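Local coordinates for hypothetical protein Atu2144 (Agrobacterium tumefaciens, PDB 2ODF) that is of unknown function but belongs to the N-formylglutamate amidohydrolase family, and so may be a zinc-dependent hydrolase acting on an amide bond, at residues 109-114 with 120-125; 87-92 with 128-133; 71-76 with 246-251; 64-69 with 151-156; 140-145 with 215-220. All coordinates share one frame; numbering follows the deposited sequence.

Contact 1: residues 109-114 with 120-125; sequences PGNFDL and FARTSA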
# COMPACT_ATOMS: atom_id res chain seq x y z
N PRO A 109 -14.04 -6.33 16.18
CA PRO A 109 -12.87 -7.08 16.70
C PRO A 109 -11.87 -7.50 15.65
O PRO A 109 -10.67 -7.48 15.90
CB PRO A 109 -13.50 -8.32 17.39
CG PRO A 109 -14.83 -7.84 17.82
CD PRO A 109 -15.30 -6.89 16.70
N GLY A 110 -12.35 -7.83 14.45
CA GLY A 110 -11.48 -8.19 13.35
C GLY A 110 -10.55 -7.09 12.91
O GLY A 110 -9.58 -7.37 12.21
N ASN A 111 -10.84 -5.86 13.30
CA ASN A 111 -9.97 -4.72 12.97
C ASN A 111 -9.22 -4.12 14.16
O ASN A 111 -8.64 -3.03 14.06
CB ASN A 111 -10.82 -3.65 12.27
CG ASN A 111 -11.23 -4.08 10.86
OD1 ASN A 111 -10.82 -5.14 10.40
ND2 ASN A 111 -12.01 -3.24 10.17
N PHE A 112 -9.21 -4.85 15.26
CA PHE A 112 -8.53 -4.40 16.45
C PHE A 112 -7.04 -4.25 16.22
O PHE A 112 -6.43 -5.16 15.81
CB PHE A 112 -8.75 -5.30 17.64
CG PHE A 112 -7.84 -4.97 18.80
CD1 PHE A 112 -8.05 -3.83 19.55
CD2 PHE A 112 -6.76 -5.75 19.10
CE1 PHE A 112 -7.22 -3.51 20.58
CE2 PHE A 112 -5.94 -5.40 20.14
CZ PHE A 112 -6.19 -4.29 20.86
N ASP A 113 -6.52 -3.07 16.49
CA ASP A 113 -5.10 -2.80 16.52
C ASP A 113 -4.29 -3.69 15.58
O ASP A 113 -3.58 -4.54 15.99
CB ASP A 113 -4.59 -2.85 17.96
CG ASP A 113 -3.17 -2.36 18.10
OD1 ASP A 113 -2.77 -1.41 17.43
OD2 ASP A 113 -2.47 -2.92 18.91
N LEU A 114 -4.45 -3.50 14.30
CA LEU A 114 -3.93 -4.40 13.32
C LEU A 114 -2.40 -4.38 13.26
O LEU A 114 -1.82 -3.35 13.20
CB LEU A 114 -4.50 -4.05 11.95
CG LEU A 114 -5.98 -4.32 11.75
CD1 LEU A 114 -6.33 -3.96 10.33
CD2 LEU A 114 -6.26 -5.80 12.04
N PHE A 120 -0.32 -4.70 5.84
CA PHE A 120 0.31 -4.88 4.56
C PHE A 120 -0.55 -5.85 3.70
O PHE A 120 -0.78 -5.57 2.56
CB PHE A 120 1.76 -5.38 4.65
CG PHE A 120 2.36 -5.59 3.32
CD1 PHE A 120 2.79 -4.52 2.57
CD2 PHE A 120 2.30 -6.82 2.72
CE1 PHE A 120 3.28 -4.70 1.30
CE2 PHE A 120 2.77 -7.00 1.46
CZ PHE A 120 3.25 -5.93 0.74
N ALA A 121 -0.98 -6.96 4.29
CA ALA A 121 -1.76 -7.97 3.59
C ALA A 121 -2.98 -7.35 2.91
O ALA A 121 -3.21 -7.56 1.70
CB ALA A 121 -2.18 -9.10 4.57
N ARG A 122 -3.74 -6.56 3.67
CA ARG A 122 -4.96 -5.94 3.13
C ARG A 122 -4.65 -4.88 2.10
O ARG A 122 -5.32 -4.78 1.10
CB ARG A 122 -5.75 -5.32 4.27
CG ARG A 122 -6.20 -6.34 5.29
CD ARG A 122 -7.04 -5.68 6.30
NE ARG A 122 -7.41 -6.56 7.40
CZ ARG A 122 -8.39 -6.29 8.27
NH1 ARG A 122 -9.15 -5.21 8.12
NH2 ARG A 122 -8.61 -7.12 9.28
N THR A 123 -3.64 -4.07 2.37
CA THR A 123 -3.22 -3.03 1.44
C THR A 123 -2.80 -3.61 0.08
O THR A 123 -3.15 -3.08 -0.98
CB THR A 123 -2.07 -2.18 2.05
OG1 THR A 123 -2.48 -1.58 3.30
CG2 THR A 123 -1.65 -1.10 1.11
N SER A 124 -2.07 -4.71 0.13
CA SER A 124 -1.53 -5.36 -1.07
C SER A 124 -2.57 -6.08 -1.90
O SER A 124 -2.43 -6.15 -3.11
CB SER A 124 -0.48 -6.41 -0.68
OG SER A 124 -0.01 -7.06 -1.84
N ALA A 125 -3.55 -6.67 -1.23
CA ALA A 125 -4.51 -7.59 -1.84
C ALA A 125 -5.77 -6.88 -2.33
O ALA A 125 -6.34 -7.29 -3.34
CB ALA A 125 -4.90 -8.66 -0.85
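Arg122 sets CG anti to its carbonyl carbon (chi1 -62°) and runs extended from CG to NE, reaching out from helix 116-143 to place its guanidinium against the turn at Gly110 and Asn111. Asn111 answers with CG anti to its own carbonyl carbon, which brings OD1 to the end of the arginine. Both terminal nitrogens close on that one oxygen. Arg122 NH1 lies 2.8 Å from Asn111 OD1, with an N-H...O angle of 156°. The bond from Arg122 NH2 to Asn111 OD1, at 3.2 Å, is more bent. OD1 sits in the guanidinium plane, yet the amide is turned 57° from it, and both nitrogens reach OD1 from the same face of the amide. A weak bond from Arg122 NH2 to Gly110 O, 3.1 Å, adds a backbone acceptor. The end-on grip ties the loop leading into helix 116-143, with its short 3-10 turn at Pro109 and Gly110, back onto that helix in its second turn. Leu114 lies over one guanidinium face, its CD1 3.7 Å from Arg122 CZ. Beyond these segments, Glu118 forms a salt bridge with Arg122 NE and Val86 O accepts from NH1, while Asn111 ND2 donates to Leu85 O and Pro100 O.

Contact 2: residues 87-92 with 128-133; sequences YDCNRP and VPFHDR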
# COMPACT_ATOMS: atom_id res chain seq x y z
N TYR A 87 -10.97 -3.42 3.89
CA TYR A 87 -10.18 -2.26 3.45
C TYR A 87 -11.13 -1.32 2.70
O TYR A 87 -11.74 -1.73 1.70
CB TYR A 87 -8.96 -2.64 2.57
CG TYR A 87 -8.04 -1.45 2.42
CD1 TYR A 87 -8.45 -0.32 1.71
CD2 TYR A 87 -6.80 -1.40 3.05
CE1 TYR A 87 -7.65 0.81 1.63
CE2 TYR A 87 -5.99 -0.27 2.95
CZ TYR A 87 -6.44 0.85 2.25
OH TYR A 87 -5.69 2.02 2.16
N ASP A 88 -11.24 -0.08 3.18
CA ASP A 88 -12.04 0.94 2.51
C ASP A 88 -11.20 1.54 1.40
O ASP A 88 -10.33 2.37 1.64
CB ASP A 88 -12.51 2.02 3.50
CG ASP A 88 -13.52 2.98 2.87
OD1 ASP A 88 -13.54 3.10 1.62
OD2 ASP A 88 -14.31 3.59 3.63
N CYS A 89 -11.46 1.10 0.17
CA CYS A 89 -10.63 1.51 -0.96
C CYS A 89 -10.75 3.00 -1.30
O CYS A 89 -9.97 3.51 -2.10
CB CYS A 89 -10.93 0.65 -2.16
SG CYS A 89 -10.22 -0.97 -2.02
N ASN A 90 -11.70 3.69 -0.68
CA ASN A 90 -11.78 5.15 -0.81
C ASN A 90 -11.00 5.84 0.31
O ASN A 90 -11.29 6.97 0.63
CB ASN A 90 -13.25 5.63 -0.79
CG ASN A 90 -13.41 7.06 -1.34
OD1 ASN A 90 -12.59 7.54 -2.11
ND2 ASN A 90 -14.49 7.72 -0.96
N ARG A 91 -10.02 5.15 0.91
CA ARG A 91 -9.16 5.72 1.95
C ARG A 91 -7.70 5.27 1.75
O ARG A 91 -7.47 4.12 1.39
CB ARG A 91 -9.58 5.24 3.32
CG ARG A 91 -10.97 5.72 3.74
CD ARG A 91 -11.07 7.21 3.96
NE ARG A 91 -12.42 7.47 4.45
CZ ARG A 91 -12.79 8.44 5.27
NH1 ARG A 91 -11.94 9.33 5.77
NH2 ARG A 91 -14.07 8.49 5.62
N PRO A 92 -6.72 6.17 1.97
CA PRO A 92 -5.34 5.75 1.92
C PRO A 92 -4.97 4.96 3.19
O PRO A 92 -5.65 5.08 4.22
CB PRO A 92 -4.58 7.08 1.83
CG PRO A 92 -5.46 8.04 2.52
CD PRO A 92 -6.84 7.61 2.23
N VAL A 128 -4.27 -1.77 -3.42
CA VAL A 128 -3.37 -1.48 -4.53
C VAL A 128 -3.90 -2.08 -5.85
O VAL A 128 -3.89 -1.40 -6.87
CB VAL A 128 -1.86 -1.78 -4.20
CG1 VAL A 128 -0.98 -1.63 -5.46
CG2 VAL A 128 -1.35 -0.82 -3.08
N PRO A 129 -4.36 -3.35 -5.87
CA PRO A 129 -4.92 -3.90 -7.10
C PRO A 129 -6.09 -3.08 -7.65
O PRO A 129 -6.12 -2.81 -8.85
CB PRO A 129 -5.36 -5.34 -6.71
CG PRO A 129 -4.44 -5.68 -5.59
CD PRO A 129 -4.27 -4.40 -4.82
N PHE A 130 -6.98 -2.61 -6.78
CA PHE A 130 -8.13 -1.83 -7.17
C PHE A 130 -7.70 -0.53 -7.89
O PHE A 130 -8.09 -0.30 -9.03
CB PHE A 130 -9.04 -1.56 -5.97
CG PHE A 130 -10.26 -0.76 -6.31
CD1 PHE A 130 -11.34 -1.35 -6.96
CD2 PHE A 130 -10.32 0.59 -6.00
CE1 PHE A 130 -12.44 -0.58 -7.31
CE2 PHE A 130 -11.42 1.36 -6.36
CZ PHE A 130 -12.47 0.77 -7.02
N HIS A 131 -6.89 0.26 -7.23
CA HIS A 131 -6.43 1.48 -7.78
C HIS A 131 -5.53 1.32 -8.98
O HIS A 131 -5.55 2.10 -9.85
CB HIS A 131 -5.92 2.40 -6.71
CG HIS A 131 -6.98 2.87 -5.78
ND1 HIS A 131 -7.95 3.76 -6.15
CD2 HIS A 131 -7.27 2.51 -4.51
CE1 HIS A 131 -8.78 3.94 -5.15
NE2 HIS A 131 -8.38 3.21 -4.14
N ASP A 132 -4.73 0.27 -8.99
CA ASP A 132 -3.85 0.01 -10.10
C ASP A 132 -4.69 -0.27 -11.38
O ASP A 132 -4.32 0.09 -12.43
CB ASP A 132 -2.91 -1.16 -9.80
CG ASP A 132 -1.66 -0.75 -9.01
OD1 ASP A 132 -1.46 0.41 -8.70
OD2 ASP A 132 -0.89 -1.62 -8.72
N ARG A 133 -5.78 -0.96 -11.22
CA ARG A 133 -6.58 -1.32 -12.36
C ARG A 133 -7.28 -0.08 -12.90
O ARG A 133 -7.34 0.10 -14.05
CB ARG A 133 -7.62 -2.35 -11.98
CG ARG A 133 -8.39 -2.86 -13.13
CD ARG A 133 -7.54 -3.65 -14.05
NE ARG A 133 -8.36 -4.41 -14.95
CZ ARG A 133 -8.90 -5.57 -14.65
NH1 ARG A 133 -8.70 -6.11 -13.48
NH2 ARG A 133 -9.64 -6.20 -15.53
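One hydrogen bond carries the polar side of this contact: His131 NE2 donates to Cys89 O over 2.6 Å, with an N-H...O angle of 156°. The oxygen lies in the imidazole plane and the donor in the carbonyl plane. The bond fixes the rotation of the ring, which is also held at its other nitrogen, since ND1 is hydrogen-bonded to His213.

The apolar side belongs to Cys89 and Phe130. Cys89 CB rests 3.9 Å from Phe130 CD2, approaching the ring obliquely. Cys89 SG stands 4.9 Å from the centroid of the Phe130 ring, 39° off its normal, a sulfur-aromatic contact. Phe130 has CG anti to its backbone N (chi1 -180°), which sends the ring off the helix to Val16 and to Val78 and Gln80, on two strands of the sheet. Phe130 CD2 also lies 3.7 Å above the plane of the His131 ring, over its centre.

Backbone and side-chain bonds within 87-92 shape the acceptor. Asp88 O takes the N-H of Arg91 in a type I turn, and Asp88 OD1 accepts from Asn90 N. The combination is an Asx turn superposed on a type I beta turn, whose buried Cys89 carbonyl is bound by a histidine of helix 116-143.

Contact 3: residues 71-76 with 246-251; sequences EKFHAT and ELMGKA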
# COMPACT_ATOMS: atom_id res chain seq x y z
N GLU A 71 -24.79 0.30 -18.53
CA GLU A 71 -25.66 0.04 -19.69
C GLU A 71 -26.06 1.37 -20.35
O GLU A 71 -25.87 1.56 -21.54
CB GLU A 71 -26.92 -0.75 -19.26
CG GLU A 71 -26.65 -2.17 -18.72
CD GLU A 71 -27.77 -2.78 -17.78
OE1 GLU A 71 -29.00 -2.56 -18.00
OE2 GLU A 71 -27.38 -3.51 -16.82
N LYS A 72 -26.60 2.29 -19.56
CA LYS A 72 -27.10 3.55 -20.11
C LYS A 72 -26.01 4.44 -20.72
O LYS A 72 -26.23 5.05 -21.75
CB LYS A 72 -27.86 4.33 -19.04
CG LYS A 72 -29.11 3.59 -18.56
CD LYS A 72 -29.79 4.35 -17.49
CE LYS A 72 -31.03 3.60 -16.96
NZ LYS A 72 -32.13 3.64 -17.95
N PHE A 73 -24.84 4.51 -20.09
CA PHE A 73 -23.73 5.31 -20.60
C PHE A 73 -22.76 4.57 -21.50
O PHE A 73 -21.79 5.18 -21.98
CB PHE A 73 -22.95 5.97 -19.44
CG PHE A 73 -23.61 7.19 -18.89
CD1 PHE A 73 -23.56 8.38 -19.58
CD2 PHE A 73 -24.26 7.16 -17.67
CE1 PHE A 73 -24.18 9.53 -19.08
CE2 PHE A 73 -24.87 8.32 -17.16
CZ PHE A 73 -24.83 9.48 -17.86
N HIS A 74 -22.99 3.27 -21.72
CA HIS A 74 -22.04 2.39 -22.43
C HIS A 74 -20.66 2.61 -21.82
O HIS A 74 -19.68 2.95 -22.49
CB HIS A 74 -22.09 2.63 -23.93
CG HIS A 74 -23.48 2.60 -24.46
ND1 HIS A 74 -24.18 1.42 -24.62
CD2 HIS A 74 -24.35 3.60 -24.75
CE1 HIS A 74 -25.40 1.69 -25.05
NE2 HIS A 74 -25.53 3.01 -25.13
N ALA A 75 -20.61 2.39 -20.52
CA ALA A 75 -19.46 2.80 -19.72
C ALA A 75 -18.88 1.63 -18.92
O ALA A 75 -19.60 0.92 -18.22
CB ALA A 75 -19.84 3.90 -18.82
N THR A 76 -17.57 1.47 -19.01
CA THR A 76 -16.83 0.56 -18.16
C THR A 76 -17.09 0.84 -16.67
O THR A 76 -17.22 2.00 -16.23
CB THR A 76 -15.34 0.69 -18.46
OG1 THR A 76 -15.12 0.36 -19.83
CG2 THR A 76 -14.49 -0.21 -17.54
N GLU A 246 -30.04 11.12 -17.24
CA GLU A 246 -30.56 12.38 -17.79
C GLU A 246 -29.74 13.58 -17.34
O GLU A 246 -29.27 14.33 -18.17
CB GLU A 246 -32.03 12.57 -17.39
CG GLU A 246 -32.97 11.56 -18.01
CD GLU A 246 -33.55 12.00 -19.37
OE1 GLU A 246 -32.95 12.87 -20.05
OE2 GLU A 246 -34.63 11.45 -19.74
N LEU A 247 -29.56 13.72 -16.02
CA LEU A 247 -28.81 14.81 -15.39
C LEU A 247 -27.35 14.91 -15.83
O LEU A 247 -26.88 15.98 -16.25
CB LEU A 247 -28.86 14.66 -13.86
CG LEU A 247 -28.29 15.80 -13.00
CD1 LEU A 247 -29.09 17.08 -13.22
CD2 LEU A 247 -28.27 15.43 -11.51
N MET A 248 -26.61 13.80 -15.72
CA MET A 248 -25.21 13.83 -16.06
C MET A 248 -24.99 13.91 -17.57
O MET A 248 -24.09 14.61 -18.02
CB MET A 248 -24.43 12.67 -15.40
CG MET A 248 -22.87 12.78 -15.57
SD MET A 248 -21.96 11.62 -14.46
CE MET A 248 -22.74 10.10 -14.87
N GLY A 249 -25.82 13.24 -18.38
CA GLY A 249 -25.72 13.38 -19.83
C GLY A 249 -25.89 14.82 -20.31
O GLY A 249 -25.10 15.31 -21.11
N LYS A 250 -26.93 15.49 -19.81
CA LYS A 250 -27.16 16.89 -20.15
C LYS A 250 -26.02 17.75 -19.67
O LYS A 250 -25.58 18.67 -20.39
CB LYS A 250 -28.48 17.39 -19.57
CG LYS A 250 -29.70 16.81 -20.31
CD LYS A 250 -30.96 17.61 -20.01
CE LYS A 250 -31.07 18.87 -20.86
NZ LYS A 250 -31.68 19.98 -20.07
N ALA A 251 -25.51 17.45 -18.46
CA ALA A 251 -24.42 18.20 -17.86
C ALA A 251 -23.19 18.15 -18.75
O ALA A 251 -22.55 19.17 -19.01
CB ALA A 251 -24.07 17.66 -16.46
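Two helices that lie on the same side of the central mixed sheet, 62-73 and 234-256, meet where the first of them ends. The end is a Schellman motif in which His74 takes positive phi, and Phe73, just before it, supplies the side chain that crosses to the other helix. Its ring points its CZ end at the backbone of 246-251: Gly249 N lies near the ring plane at the edge, 3.9 Å from Phe73 CZ. The ring edge thus comes up to the helix backbone at Gly249.

Met248 provides the second half of the contact. CG is anti to the backbone N (chi1 -172°), and the chain then bends at chi3 (53°), which turns the terminal methyl back to the ring. Met248 CE stands 3.6 Å from Phe73 CE2 and 3.7 Å from Phe73 CZ, approaching the ring obliquely, while Met248 CB is 4.0 Å from Phe73 CZ. Outside the pair, His245 meets the Phe73 ring edge-to-face, and Met183 of helix 178-186 packs on Met248.

No hydrogen bond or charge pairing joins the two segments. Their association therefore rests on van der Waals packing and the burial of apolar surface, with the methionine methyl and the phenylalanine ring as its main surfaces.

Contact 4: residues 64-69 with 151-156; sequences AVARLL and VTIHSF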
# COMPACT_ATOMS: atom_id res chain seq x y z
N ALA A 64 -25.69 -1.84 -7.97
CA ALA A 64 -26.85 -2.14 -8.79
C ALA A 64 -27.12 -0.95 -9.70
O ALA A 64 -27.34 -1.13 -10.90
CB ALA A 64 -28.07 -2.42 -7.90
N VAL A 65 -27.10 0.25 -9.10
CA VAL A 65 -27.23 1.50 -9.82
C VAL A 65 -26.08 1.69 -10.80
O VAL A 65 -26.31 2.05 -11.94
CB VAL A 65 -27.33 2.71 -8.88
CG1 VAL A 65 -27.13 4.02 -9.64
CG2 VAL A 65 -28.67 2.69 -8.13
N ALA A 66 -24.85 1.41 -10.36
CA ALA A 66 -23.67 1.49 -11.23
C ALA A 66 -23.75 0.59 -12.47
O ALA A 66 -23.34 0.99 -13.56
CB ALA A 66 -22.41 1.20 -10.44
N ARG A 67 -24.25 -0.61 -12.29
CA ARG A 67 -24.48 -1.50 -13.39
C ARG A 67 -25.47 -0.94 -14.41
O ARG A 67 -25.23 -1.00 -15.57
CB ARG A 67 -24.88 -2.89 -12.91
CG ARG A 67 -23.77 -3.64 -12.24
CD ARG A 67 -24.18 -4.98 -11.78
NE ARG A 67 -23.01 -5.78 -11.61
CZ ARG A 67 -22.84 -6.66 -10.66
NH1 ARG A 67 -23.78 -6.87 -9.79
NH2 ARG A 67 -21.74 -7.34 -10.60
N LEU A 68 -26.54 -0.37 -13.90
CA LEU A 68 -27.57 0.21 -14.76
C LEU A 68 -27.01 1.38 -15.52
O LEU A 68 -27.24 1.51 -16.72
CB LEU A 68 -28.80 0.60 -13.97
CG LEU A 68 -29.57 -0.56 -13.36
CD1 LEU A 68 -30.73 0.00 -12.58
CD2 LEU A 68 -30.04 -1.56 -14.41
N LEU A 69 -26.24 2.23 -14.84
CA LEU A 69 -25.50 3.32 -15.51
C LEU A 69 -24.46 2.86 -16.53
O LEU A 69 -24.20 3.54 -17.51
CB LEU A 69 -24.85 4.24 -14.45
CG LEU A 69 -25.80 5.05 -13.56
CD1 LEU A 69 -25.05 5.80 -12.49
CD2 LEU A 69 -26.61 6.03 -14.43
N VAL A 151 -16.41 8.81 -12.64
CA VAL A 151 -17.65 8.95 -11.90
C VAL A 151 -17.69 7.85 -10.87
O VAL A 151 -17.72 6.68 -11.24
CB VAL A 151 -18.89 8.83 -12.82
CG1 VAL A 151 -20.19 8.93 -11.97
CG2 VAL A 151 -18.86 9.90 -13.94
N THR A 152 -17.68 8.20 -9.59
CA THR A 152 -17.83 7.21 -8.53
C THR A 152 -19.27 7.18 -7.98
O THR A 152 -19.97 8.21 -7.92
CB THR A 152 -16.81 7.40 -7.39
OG1 THR A 152 -17.22 8.46 -6.53
CG2 THR A 152 -15.42 7.77 -7.93
N ILE A 153 -19.71 5.98 -7.61
CA ILE A 153 -21.10 5.75 -7.19
C ILE A 153 -21.14 5.19 -5.78
O ILE A 153 -20.57 4.13 -5.50
CB ILE A 153 -21.82 4.74 -8.14
CG1 ILE A 153 -21.74 5.17 -9.61
CG2 ILE A 153 -23.24 4.49 -7.69
CD1 ILE A 153 -22.40 6.50 -9.96
N HIS A 154 -21.85 5.90 -4.91
CA HIS A 154 -21.95 5.59 -3.50
C HIS A 154 -23.42 5.68 -3.04
O HIS A 154 -24.24 6.37 -3.67
CB HIS A 154 -21.15 6.58 -2.66
CG HIS A 154 -19.66 6.39 -2.73
ND1 HIS A 154 -18.93 6.66 -3.86
CD2 HIS A 154 -18.78 5.96 -1.80
CE1 HIS A 154 -17.65 6.41 -3.61
NE2 HIS A 154 -17.54 5.97 -2.38
N SER A 155 -23.73 5.01 -1.94
CA SER A 155 -24.98 5.25 -1.22
C SER A 155 -24.71 5.53 0.23
O SER A 155 -23.62 5.19 0.77
CB SER A 155 -26.02 4.10 -1.40
OG SER A 155 -25.69 2.91 -0.69
N PHE A 156 -25.67 6.19 0.85
CA PHE A 156 -25.56 6.60 2.23
C PHE A 156 -26.84 6.31 2.98
O PHE A 156 -27.93 6.24 2.42
CB PHE A 156 -25.13 8.07 2.37
CG PHE A 156 -26.12 9.08 1.81
CD1 PHE A 156 -26.08 9.43 0.47
CD2 PHE A 156 -27.05 9.70 2.64
CE1 PHE A 156 -26.99 10.39 -0.05
CE2 PHE A 156 -27.97 10.66 2.12
CZ PHE A 156 -27.90 11.00 0.77
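Ile153, on strand 149-156, meets three side chains of helix 62-73, and the packing is tightest at its delta carbon. Ile153 CD1 lies 3.7 Å from Leu69 CD1, the two side chains crossing at a slant. The isoleucine places CG1 anti to its carbonyl carbon (chi1 -54°), and the second torsion (-62°) turns CD1 toward Leu69, whereas CG2 is directed to the Val65 end. Leu69 extends to meet it, and also packs on Leu29 of the adjoining strand 27-31.

Fit slackens away from that point. Ala66 CB faces the middle of the isoleucine, 4.1 Å from Ile153 CG1, and it is here that the backbones approach most closely, with the CA atoms of Ala66 and Ile153 6.4 Å apart. Val65 touches more loosely still, its CG1 4.4 Å from Ile153 CG2, and its side chain also packs on Ile231. All four residues are buried. On the far side of the helix Ala64, Arg67 and Leu68 are partly exposed; helix 234-256 partly covers Ala64 and Leu68, and Arg67 forms a salt bridge with Glu19.

The axes of 64-69 and 151-156 pass 8.8 Å apart, with their directions at 147°, so the helix runs roughly antiparallel to the strand. With helices 62-73 and 234-256 on this face of the sheet and helix 116-143 on the other, the layering is that of an alpha/beta/alpha sandwich.

Contact 5: residues 140-145 with 215-220; sequences ERQAAG and LPDGLL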
# COMPACT_ATOMS: atom_id res chain seq x y z
N GLU A 140 -4.70 3.67 -20.50
CA GLU A 140 -4.98 3.08 -21.78
C GLU A 140 -5.92 4.01 -22.59
O GLU A 140 -5.66 4.31 -23.77
CB GLU A 140 -5.59 1.71 -21.55
CG GLU A 140 -5.67 0.88 -22.77
CD GLU A 140 -6.19 -0.51 -22.49
OE1 GLU A 140 -7.30 -0.64 -21.87
OE2 GLU A 140 -5.48 -1.47 -22.88
N ARG A 141 -6.99 4.47 -21.96
CA ARG A 141 -7.91 5.43 -22.61
C ARG A 141 -7.14 6.67 -23.12
O ARG A 141 -7.33 7.15 -24.25
CB ARG A 141 -9.02 5.84 -21.65
CG ARG A 141 -10.03 4.75 -21.26
CD ARG A 141 -10.86 4.23 -22.41
NE ARG A 141 -11.47 2.92 -22.10
CZ ARG A 141 -12.56 2.75 -21.37
NH1 ARG A 141 -13.20 3.78 -20.85
NH2 ARG A 141 -13.03 1.52 -21.15
N GLN A 142 -6.25 7.19 -22.30
CA GLN A 142 -5.54 8.40 -22.67
C GLN A 142 -4.61 8.16 -23.85
O GLN A 142 -4.44 9.04 -24.72
CB GLN A 142 -4.80 9.00 -21.48
CG GLN A 142 -5.76 9.31 -20.32
CD GLN A 142 -5.46 10.56 -19.54
OE1 GLN A 142 -4.98 10.49 -18.42
NE2 GLN A 142 -5.79 11.73 -20.12
N ALA A 143 -4.05 6.95 -23.91
CA ALA A 143 -3.19 6.54 -25.01
C ALA A 143 -3.94 6.44 -26.36
O ALA A 143 -3.34 6.59 -27.42
CB ALA A 143 -2.51 5.20 -24.67
N ALA A 144 -5.24 6.18 -26.31
CA ALA A 144 -6.09 6.13 -27.49
C ALA A 144 -6.73 7.49 -27.77
O ALA A 144 -7.59 7.59 -28.66
CB ALA A 144 -7.19 5.06 -27.30
N GLY A 145 -6.31 8.51 -27.02
CA GLY A 145 -6.83 9.86 -27.15
C GLY A 145 -8.26 10.08 -26.69
O GLY A 145 -8.87 11.09 -27.06
N LEU A 215 -7.96 14.12 -10.56
CA LEU A 215 -7.29 15.43 -10.43
C LEU A 215 -5.89 15.45 -11.07
O LEU A 215 -5.53 16.42 -11.75
CB LEU A 215 -7.24 15.83 -8.95
CG LEU A 215 -8.56 15.92 -8.15
CD1 LEU A 215 -8.30 16.53 -6.78
CD2 LEU A 215 -9.67 16.66 -8.94
N PRO A 216 -5.08 14.39 -10.87
CA PRO A 216 -3.72 14.45 -11.42
C PRO A 216 -3.66 14.51 -12.93
O PRO A 216 -2.64 14.93 -13.46
CB PRO A 216 -3.04 13.17 -10.87
CG PRO A 216 -3.96 12.63 -9.82
CD PRO A 216 -5.33 13.12 -10.17
N ASP A 217 -4.74 14.13 -13.62
CA ASP A 217 -4.78 14.15 -15.06
C ASP A 217 -5.79 15.18 -15.62
O ASP A 217 -6.04 15.17 -16.80
CB ASP A 217 -5.09 12.74 -15.60
CG ASP A 217 -3.84 11.85 -15.72
OD1 ASP A 217 -2.73 12.35 -16.04
OD2 ASP A 217 -3.96 10.63 -15.53
N GLY A 218 -6.38 16.02 -14.77
CA GLY A 218 -7.28 17.08 -15.22
C GLY A 218 -8.61 16.61 -15.77
O GLY A 218 -9.28 17.32 -16.54
N LEU A 219 -9.02 15.41 -15.35
CA LEU A 219 -10.18 14.76 -15.90
C LEU A 219 -11.45 15.26 -15.21
O LEU A 219 -11.47 15.48 -13.99
CB LEU A 219 -10.06 13.24 -15.68
CG LEU A 219 -8.84 12.50 -16.20
CD1 LEU A 219 -8.89 10.99 -15.84
CD2 LEU A 219 -8.66 12.68 -17.69
N LEU A 220 -12.52 15.41 -15.99
CA LEU A 220 -13.81 15.70 -15.43
C LEU A 220 -14.16 14.57 -14.47
O LEU A 220 -13.83 13.39 -14.71
CB LEU A 220 -14.88 15.82 -16.53
CG LEU A 220 -14.82 17.00 -17.51
CD1 LEU A 220 -15.81 16.84 -18.69
CD2 LEU A 220 -15.09 18.31 -16.78
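Gln142 reaches from the last turn of helix 116-143 to Asp217 and Leu219 in the loop before strand 220-227. Its amide end stands against the Asp217 carboxylate, with Gln142 OE1 modelled 3.1 Å from Asp217 OD2; the amide is probably flipped in the model, and turned back, this approach may be a hydrogen bond. Amide and carboxylate planes stand 79° apart, so the two flat groups are nearly perpendicular. Leu219 brings a methyl to the same group, its CD2 packing against the Gln142 amide.

Torsions and turns set these groups in place. Gln142 bends at its second torsion (chi2 -143°), swinging the amide across to the loop. A backbone bond from Gly218 N to Leu215 O, 3.2 Å long, closes the turn that presents Asp217. Farther out, Leu219 packs on Val150 of strand 149-156, and Gly218 O accepts from Arg178.

On the helix side, Gly145 N bonds to Gln142 O at 3.0 Å and Arg146 N to Arg141 O. With Gly145 at positive phi as the C-prime residue, this is a Schellman motif, terminating the long helix beside the loop that enters strand 220-227.

Overall arrangement
Helix 116-143 links contact 1 near its start, contact 2 about midway and contact 5 at its end, with the centres of contacts 1 and 5 about 32 Å apart. Contacts 3 and 4 share helix 62-73, their centres 12 Å apart, and Met248 packs on Val151 between them. Contact 4 sits nearest the centre of the chain, where helix 62-73 meets the mixed sheet. Along the chain, contacts 1 and 2 fall within the spans of contacts 3 and 4, contact 5 within that of contact 3, and contact 4 crosses contacts 3 and 5. A probable Arg141-Thr76 hydrogen bond connects contacts 3 and 5. Contacts 1, 2 and 5 touch the second subunit, so helix 116-143 runs from the subunit interface to where strands 149-156 and 220-227 begin.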